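Local coordinates for protein 3-methyladenine dna-glycosylase (Archaeoglobus fulgidus, PDB 2JHN) that belongs to the HhH-GPD superfamily of DNA repair glycosylases and joins a TATA-box-binding-protein-like sheet domain to a mainly helical one, at residues 120-125 and 195-200; 37-42 and 73-78; 226-231 and 235-240. The protein carries 1 engineered substitution. One frame throughout, in Å; residues are numbered along the deposited sequence. Where two conformers were deposited one is given.

Contact 1. Residues 120-125 and 195-200; sequences EGIAKA and ENLEEL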
# COMPACT_ATOMS: atom_id res chain seq x y z
N GLU A 120 -8.88 4.76 2.64
CA GLU A 120 -8.19 4.70 1.35
C GLU A 120 -7.83 3.25 0.98
O GLU A 120 -8.02 2.83 -0.17
CB GLU A 120 -6.96 5.61 1.36
CG GLU A 120 -6.08 5.49 0.11
CD GLU A 120 -4.75 6.24 0.23
OE1 GLU A 120 -4.48 6.86 1.28
OE2 GLU A 120 -3.98 6.18 -0.77
N GLY A 121 -7.31 2.50 1.95
CA GLY A 121 -6.93 1.08 1.72
C GLY A 121 -8.11 0.22 1.30
O GLY A 121 -8.00 -0.56 0.35
N ILE A 122 -9.26 0.36 1.99
CA ILE A 122 -10.45 -0.40 1.58
C ILE A 122 -10.95 -0.01 0.18
O ILE A 122 -11.20 -0.88 -0.65
CB ILE A 122 -11.62 -0.32 2.63
CG1 ILE A 122 -11.17 -0.87 3.99
CG2 ILE A 122 -12.86 -1.11 2.10
CD1 ILE A 122 -12.14 -0.54 5.15
N ALA A 123 -11.08 1.30 -0.06
CA ALA A 123 -11.57 1.80 -1.34
C ALA A 123 -10.69 1.27 -2.48
O ALA A 123 -11.19 0.72 -3.48
CB ALA A 123 -11.60 3.35 -1.33
N LYS A 124 -9.37 1.38 -2.33
CA LYS A 124 -8.48 0.92 -3.39
C LYS A 124 -8.55 -0.61 -3.59
O LYS A 124 -8.50 -1.10 -4.73
CB LYS A 124 -7.03 1.44 -3.19
CG LYS A 124 -6.90 2.96 -3.34
CD LYS A 124 -5.47 3.45 -3.19
CE LYS A 124 -4.99 4.11 -4.48
NZ LYS A 124 -3.50 4.44 -4.57
N ALA A 125 -8.71 -1.37 -2.49
CA ALA A 125 -8.83 -2.82 -2.61
C ALA A 125 -10.09 -3.22 -3.42
O ALA A 125 -10.05 -4.15 -4.23
CB ALA A 125 -8.82 -3.50 -1.21
N GLU A 195 -18.51 5.01 10.60
CA GLU A 195 -17.82 5.88 11.54
C GLU A 195 -16.64 5.16 12.16
O GLU A 195 -16.62 3.93 12.19
CB GLU A 195 -18.78 6.32 12.66
CG GLU A 195 -19.80 7.33 12.21
CD GLU A 195 -19.29 8.75 12.37
OE1 GLU A 195 -18.09 8.94 12.69
OE2 GLU A 195 -20.10 9.68 12.18
N ASN A 196 -15.66 5.94 12.63
CA ASN A 196 -14.50 5.44 13.38
C ASN A 196 -13.67 4.40 12.61
O ASN A 196 -13.05 3.51 13.19
CB ASN A 196 -14.93 4.90 14.76
CG ASN A 196 -15.71 5.95 15.58
OD1 ASN A 196 -15.23 7.06 15.77
ND2 ASN A 196 -16.90 5.58 16.05
N LEU A 197 -13.70 4.50 11.29
CA LEU A 197 -13.06 3.49 10.46
C LEU A 197 -11.54 3.38 10.67
O LEU A 197 -10.97 2.28 10.63
CB LEU A 197 -13.47 3.75 8.99
CG LEU A 197 -13.30 2.71 7.90
CD1 LEU A 197 -13.97 1.37 8.23
CD2 LEU A 197 -13.87 3.32 6.62
N GLU A 198 -10.86 4.49 10.98
CA GLU A 198 -9.41 4.40 11.21
C GLU A 198 -9.09 3.45 12.39
O GLU A 198 -8.00 2.88 12.45
CB GLU A 198 -8.79 5.78 11.43
CG GLU A 198 -7.24 5.80 11.36
CD GLU A 198 -6.66 5.45 9.97
OE1 GLU A 198 -7.39 5.52 8.94
OE2 GLU A 198 -5.43 5.13 9.93
N GLU A 199 -10.03 3.28 13.31
CA GLU A 199 -9.80 2.36 14.45
C GLU A 199 -9.62 0.89 14.05
O GLU A 199 -9.09 0.09 14.83
CB GLU A 199 -10.91 2.49 15.51
CG GLU A 199 -10.99 3.89 16.13
CD GLU A 199 -12.16 4.05 17.10
OE1 GLU A 199 -12.96 3.11 17.24
OE2 GLU A 199 -12.30 5.15 17.68
N LEU A 200 -10.04 0.54 12.83
CA LEU A 200 -9.94 -0.85 12.35
C LEU A 200 -8.50 -1.35 12.41
O LEU A 200 -8.27 -2.54 12.60
CB LEU A 200 -10.51 -0.97 10.93
CG LEU A 200 -10.85 -2.37 10.41
CD1 LEU A 200 -11.98 -3.03 11.24
CD2 LEU A 200 -11.22 -2.30 8.91
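Ile-122, within helix 118-127, and Leu-197, at the start of a 3-10 segment, have the closest pair of CA atoms between 120-125 and 195-200, and with 10.0 Å from CA to CA the backbones are held apart by the lengths of their side chains. The two side chains reach toward each other and meet tip to tip, Ile-122 CD1 lying 4.1 Å from Leu-197 CD1. In Ile-122, CG1 stands opposite the carbonyl carbon (chi1 -59°) and the chain continues extended through chi2 (167°), which carries CD1 out from the helix toward the leucines. Leu-200 joins from one 3-10 turn later, its CD2 4.3 Å from the same Ile-122 CD1. A spacing of three residues brings successive side chains to the same face of a 3-10 helix, so Leu-197 and Leu-200 offer two methyl groups to one isoleucine tip. That turn is held by backbone bonds from Glu-199 N to Asn-196 O and from Leu-200 N to Leu-197 O, both 3.0 Å. No hydrogen bond crosses the contact, and only 84 Å² is buried between the segments: branched aliphatic residues suit the place because they fill a buried position without bringing polar groups that would need partners. The helix spends its polar residues elsewhere, Lys-124 NZ bonding to Thr-26 O. Glu-198, on the 3-10 segment, reaches back to bond Val-118 N at the start of helix 118-127. Around this small apolar meeting, Leu-212 of helix 205-213 touches both Ile-122 and Leu-200, Tyr-211 packs on the two leucines, and Val-226 of helix 220-229 lies against Ile-122, so the connection after helix 182-192 is packed into the helical HhH-GPD part of the protein.

Contact 2. Residues 37-42 and 73-78; sequences RAIVLD and RRKLVE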
# COMPACT_ATOMS: atom_id res chain seq x y z
N ARG A 37 2.56 13.91 -1.29
CA ARG A 37 1.09 13.87 -1.28
C ARG A 37 0.54 14.82 -0.25
O ARG A 37 1.28 15.33 0.60
CB ARG A 37 0.55 12.44 -1.05
CG ARG A 37 0.75 11.87 0.32
CD ARG A 37 0.19 10.42 0.33
NE ARG A 37 -1.23 10.36 0.66
CZ ARG A 37 -2.01 9.28 0.50
NH1 ARG A 37 -1.51 8.15 -0.03
NH2 ARG A 37 -3.28 9.33 0.84
N ALA A 38 -0.77 15.05 -0.32
CA ALA A 38 -1.47 15.81 0.69
C ALA A 38 -1.99 14.76 1.67
O ALA A 38 -2.46 13.67 1.26
CB ALA A 38 -2.62 16.59 0.09
N ILE A 39 -1.85 15.04 2.96
CA ILE A 39 -2.46 14.19 3.97
C ILE A 39 -3.44 15.04 4.80
O ILE A 39 -3.24 16.25 4.97
CB ILE A 39 -1.42 13.42 4.84
CG1 ILE A 39 -0.56 14.39 5.64
CG2 ILE A 39 -0.55 12.50 3.95
CD1 ILE A 39 0.35 13.74 6.69
N VAL A 40 -4.50 14.40 5.29
CA VAL A 40 -5.45 15.10 6.16
C VAL A 40 -4.95 14.96 7.59
O VAL A 40 -4.72 13.85 8.09
CB VAL A 40 -6.92 14.62 5.97
CG1 VAL A 40 -7.86 15.40 6.88
CG2 VAL A 40 -7.35 14.82 4.54
N LEU A 41 -4.74 16.11 8.23
CA LEU A 41 -4.16 16.14 9.56
C LEU A 41 -5.00 17.10 10.39
O LEU A 41 -5.08 18.31 10.09
CB LEU A 41 -2.70 16.59 9.48
CG LEU A 41 -1.73 16.11 10.55
CD1 LEU A 41 -1.54 14.59 10.50
CD2 LEU A 41 -0.40 16.82 10.35
N ASP A 42 -5.64 16.54 11.42
CA ASP A 42 -6.63 17.25 12.25
C ASP A 42 -7.64 18.06 11.42
O ASP A 42 -7.76 19.29 11.57
CB ASP A 42 -5.93 18.09 13.33
CG ASP A 42 -5.17 17.23 14.33
OD1 ASP A 42 -5.78 16.31 14.94
OD2 ASP A 42 -3.95 17.45 14.51
N ARG A 73 5.85 12.10 11.34
CA ARG A 73 7.00 11.18 11.27
C ARG A 73 6.54 9.72 11.42
O ARG A 73 6.99 8.85 10.69
CB ARG A 73 8.04 11.53 12.33
CG ARG A 73 9.30 10.68 12.35
CD ARG A 73 10.09 10.99 13.61
NE ARG A 73 11.45 10.44 13.55
CZ ARG A 73 11.81 9.27 14.08
NH1 ARG A 73 10.93 8.53 14.73
NH2 ARG A 73 13.08 8.86 13.98
N ARG A 74 5.64 9.48 12.38
CA ARG A 74 5.12 8.14 12.66
C ARG A 74 4.39 7.62 11.44
O ARG A 74 4.55 6.46 11.06
CB ARG A 74 4.13 8.20 13.84
CG ARG A 74 3.75 6.86 14.46
CD ARG A 74 2.96 7.06 15.78
NE ARG A 74 3.56 8.06 16.68
CZ ARG A 74 3.01 9.25 16.98
NH1 ARG A 74 1.84 9.62 16.47
NH2 ARG A 74 3.64 10.07 17.80
N LYS A 75 3.59 8.49 10.83
CA LYS A 75 2.80 8.13 9.64
C LYS A 75 3.72 7.77 8.48
O LYS A 75 3.49 6.78 7.79
CB LYS A 75 1.89 9.27 9.21
CG LYS A 75 0.64 9.54 10.10
CD LYS A 75 -0.19 10.71 9.48
CE LYS A 75 -1.72 10.57 9.71
NZ LYS A 75 -2.53 11.52 8.84
N LEU A 76 4.79 8.56 8.28
CA LEU A 76 5.68 8.29 7.13
C LEU A 76 6.56 7.05 7.32
O LEU A 76 6.83 6.33 6.35
CB LEU A 76 6.57 9.50 6.83
CG LEU A 76 5.80 10.76 6.42
CD1 LEU A 76 6.78 11.94 6.32
CD2 LEU A 76 5.05 10.55 5.11
N VAL A 77 7.02 6.83 8.55
CA VAL A 77 7.82 5.64 8.86
C VAL A 77 7.01 4.37 8.55
O VAL A 77 7.50 3.43 7.92
CB VAL A 77 8.28 5.64 10.33
CG1 VAL A 77 8.83 4.25 10.74
CG2 VAL A 77 9.35 6.74 10.55
N GLU A 78 5.76 4.36 9.00
CA GLU A 78 4.87 3.21 8.80
C GLU A 78 4.49 3.06 7.30
O GLU A 78 4.47 1.94 6.74
CB GLU A 78 3.62 3.41 9.66
CG GLU A 78 2.65 2.23 9.55
CD GLU A 78 1.34 2.49 10.24
OE1 GLU A 78 0.83 3.64 10.17
OE2 GLU A 78 0.80 1.52 10.82
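Ile-39 and Leu-41 meet Lys-75 in a strand-to-helix contact within the TATA-box-binding-protein-like part of the chain, where helix 69-80 packs on the antiparallel sheet that includes strand 34-41. The axes of strand 37-41 and helix 73-78 come within 11.9 Å and cross at 130°, a separation bridged by long side chains. Lys-75 does nearly all the bridging from the helix: its CD lies 4.2 Å from Ile-39 CD1, the two side chains meeting end on. The isoleucine places CG1 between its backbone N and carbonyl carbon (chi1 63°), a crowded position that leaves CD1 pointing out to the helix. A bend about the CG-CD bond of the lysine (chi3 147°) then sends CE and NZ alongside Leu-41, in the opposite direction, with Leu-41 CD1 4.1 Å from Lys-75 CE and 3.6 Å from Lys-75 NZ. The ammonium nitrogen ends 3.3 Å from Val-40 O. Deeper in the sheet, Ile-39 and Leu-41 both rest on Val-46 of the neighbouring strand 44-54. Chemically the contact uses both characters of a lysine at a partly exposed margin: the methylenes continue the apolar layer over the buried isoleucine and leucine, while the ammonium group stays at the edge of that layer.

Contact 3. Residues 226-231 and 235-240; sequences VLSIAL and VFPADD. Engineered in segment 226-231: Ile-229 (natural residue Met).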
# COMPACT_ATOMS: atom_id res chain seq x y z
N VAL A 226 -6.63 -6.22 2.32
CA VAL A 226 -6.77 -5.04 3.21
C VAL A 226 -5.99 -5.24 4.49
O VAL A 226 -5.22 -4.36 4.90
CB VAL A 226 -8.25 -4.73 3.51
CG1 VAL A 226 -8.38 -3.73 4.71
CG2 VAL A 226 -8.93 -4.17 2.24
N LEU A 227 -6.18 -6.39 5.14
CA LEU A 227 -5.53 -6.69 6.39
C LEU A 227 -4.00 -6.51 6.30
O LEU A 227 -3.39 -5.91 7.17
CB LEU A 227 -5.87 -8.12 6.85
CG LEU A 227 -7.21 -8.16 7.63
CD1 LEU A 227 -7.79 -9.55 7.64
CD2 LEU A 227 -6.96 -7.70 9.06
N SER A 228 -3.42 -7.00 5.23
CA SER A 228 -1.95 -6.95 5.07
C SER A 228 -1.46 -5.59 4.55
O SER A 228 -0.56 -4.98 5.15
CB SER A 228 -1.49 -8.08 4.15
OG SER A 228 -2.21 -8.11 2.93
N ILE A 229 -2.04 -5.13 3.46
CA ILE A 229 -1.51 -3.93 2.78
C ILE A 229 -2.00 -2.59 3.33
O ILE A 229 -1.33 -1.57 3.11
CB ILE A 229 -1.61 -3.99 1.20
CG1 ILE A 229 -3.01 -3.63 0.69
CG2 ILE A 229 -1.11 -5.36 0.66
CD1 ILE A 229 -3.13 -3.46 -0.88
N ALA A 230 -3.14 -2.58 4.03
CA ALA A 230 -3.72 -1.37 4.62
C ALA A 230 -3.64 -1.33 6.15
O ALA A 230 -3.39 -0.26 6.73
CB ALA A 230 -5.17 -1.16 4.14
N LEU A 231 -3.84 -2.48 6.79
CA LEU A 231 -3.94 -2.59 8.24
C LEU A 231 -2.62 -2.97 8.90
O LEU A 231 -2.50 -2.89 10.12
CB LEU A 231 -5.07 -3.56 8.65
CG LEU A 231 -6.48 -3.16 8.22
CD1 LEU A 231 -7.55 -3.91 8.99
CD2 LEU A 231 -6.68 -1.63 8.36
N VAL A 235 -1.34 -11.19 7.77
CA VAL A 235 -2.33 -12.06 7.18
C VAL A 235 -1.90 -12.22 5.73
O VAL A 235 -1.61 -11.24 5.03
CB VAL A 235 -3.74 -11.44 7.31
CG1 VAL A 235 -4.78 -12.21 6.53
CG2 VAL A 235 -4.13 -11.36 8.81
N PHE A 236 -1.78 -13.45 5.26
CA PHE A 236 -1.13 -13.63 3.97
C PHE A 236 -2.19 -13.95 2.93
O PHE A 236 -2.83 -15.01 3.02
CB PHE A 236 -0.06 -14.73 4.06
CG PHE A 236 0.83 -14.81 2.84
CD1 PHE A 236 1.89 -13.90 2.67
CD2 PHE A 236 0.61 -15.78 1.87
CE1 PHE A 236 2.74 -13.96 1.53
CE2 PHE A 236 1.42 -15.87 0.72
CZ PHE A 236 2.50 -14.95 0.56
N PRO A 237 -2.38 -13.04 1.94
CA PRO A 237 -3.47 -13.17 0.95
C PRO A 237 -3.18 -14.15 -0.20
O PRO A 237 -2.86 -13.75 -1.33
CB PRO A 237 -3.63 -11.73 0.43
CG PRO A 237 -2.23 -11.16 0.51
CD PRO A 237 -1.56 -11.83 1.71
N ALA A 238 -3.34 -15.42 0.11
CA ALA A 238 -2.91 -16.51 -0.78
C ALA A 238 -3.75 -16.66 -2.05
O ALA A 238 -3.29 -17.25 -3.05
CB ALA A 238 -2.85 -17.82 0.03
N ASP A 239 -4.99 -16.16 -2.04
CA ASP A 239 -5.84 -16.17 -3.25
C ASP A 239 -5.36 -15.18 -4.31
O ASP A 239 -5.77 -15.27 -5.46
CB ASP A 239 -7.33 -15.93 -2.92
CG ASP A 239 -7.90 -16.99 -2.02
OD1 ASP A 239 -8.07 -18.15 -2.50
OD2 ASP A 239 -8.15 -16.69 -0.82
N ASP A 240 -4.50 -14.23 -3.94
CA ASP A 240 -4.04 -13.24 -4.90
C ASP A 240 -3.29 -13.96 -6.04
O ASP A 240 -2.36 -14.74 -5.78
CB ASP A 240 -3.17 -12.17 -4.19
CG ASP A 240 -2.85 -10.99 -5.10
OD1 ASP A 240 -3.53 -9.94 -4.99
OD2 ASP A 240 -1.93 -11.13 -5.94
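Apolar contact is made by Leu-227 and Val-235, whose side chains cross obliquely: Leu-227 CB is 4.0 Å from Val-235 CB, and farther out along the side chains Leu-227 CD1 reaches within 4.2 Å of Val-235 CG1. The beta-branched valine is broad close to the backbone, which suits a chain running this near a helix; CA of Ser-228 and CA of Val-235 are 5.5 Å apart. The end of helix 220-229 folds against the loop that leads to helix 241-251. With its proline and closing aspartates, 235-240 probably sits where the family's Gly/Pro-rich loop and aspartate are expected, after the second helix of the HhH hairpin. Pro-237 centres an inverse gamma turn and begins a type I turn closed by Asp-240 N to Pro-237 O (3.1 Å). Asp-240 then N-caps the following helix, its OD2 bonding Val-243 N and its OD1 Trp-221 NE1. Polar atoms at the interface are few. With chi1 at 51°, Ser-228 OG turns back over its own helix, where it bonds Glu-224 O and Leu-225 O, sharing a single proton. A residue as small as serine suits so close a passage: CB lies 3.3 Å from Val-235 O, and OG 3.9 Å from Pro-237 CG.

How the contacts relate
Contact 1 stands between the other two. Its helix packs on the first segment of contact 3: Ala-125 CB is 3.5 Å from Val-226 CG2, and Gly-121 CA is 3.7 Å from Ala-230 CB, the small Gly-121, Ala-125 and Ala-230 allowing the close approach; from 195-200, Leu-200 also touches Leu-231. Toward contact 2 the tie is ionic, Glu-120 OE1 to Arg-37 NH2 at 2.8 Å in the conformer given, linking the helical and sheet domains; Arg-37 has two, so the bridge may not be permanent. Contacts 2 and 3 do not touch, their nearest atoms being about 6 Å apart. A bound sodium ion lies about 11 Å from the Ile-122 side chain, and one about 12 Å from that of Leu-227.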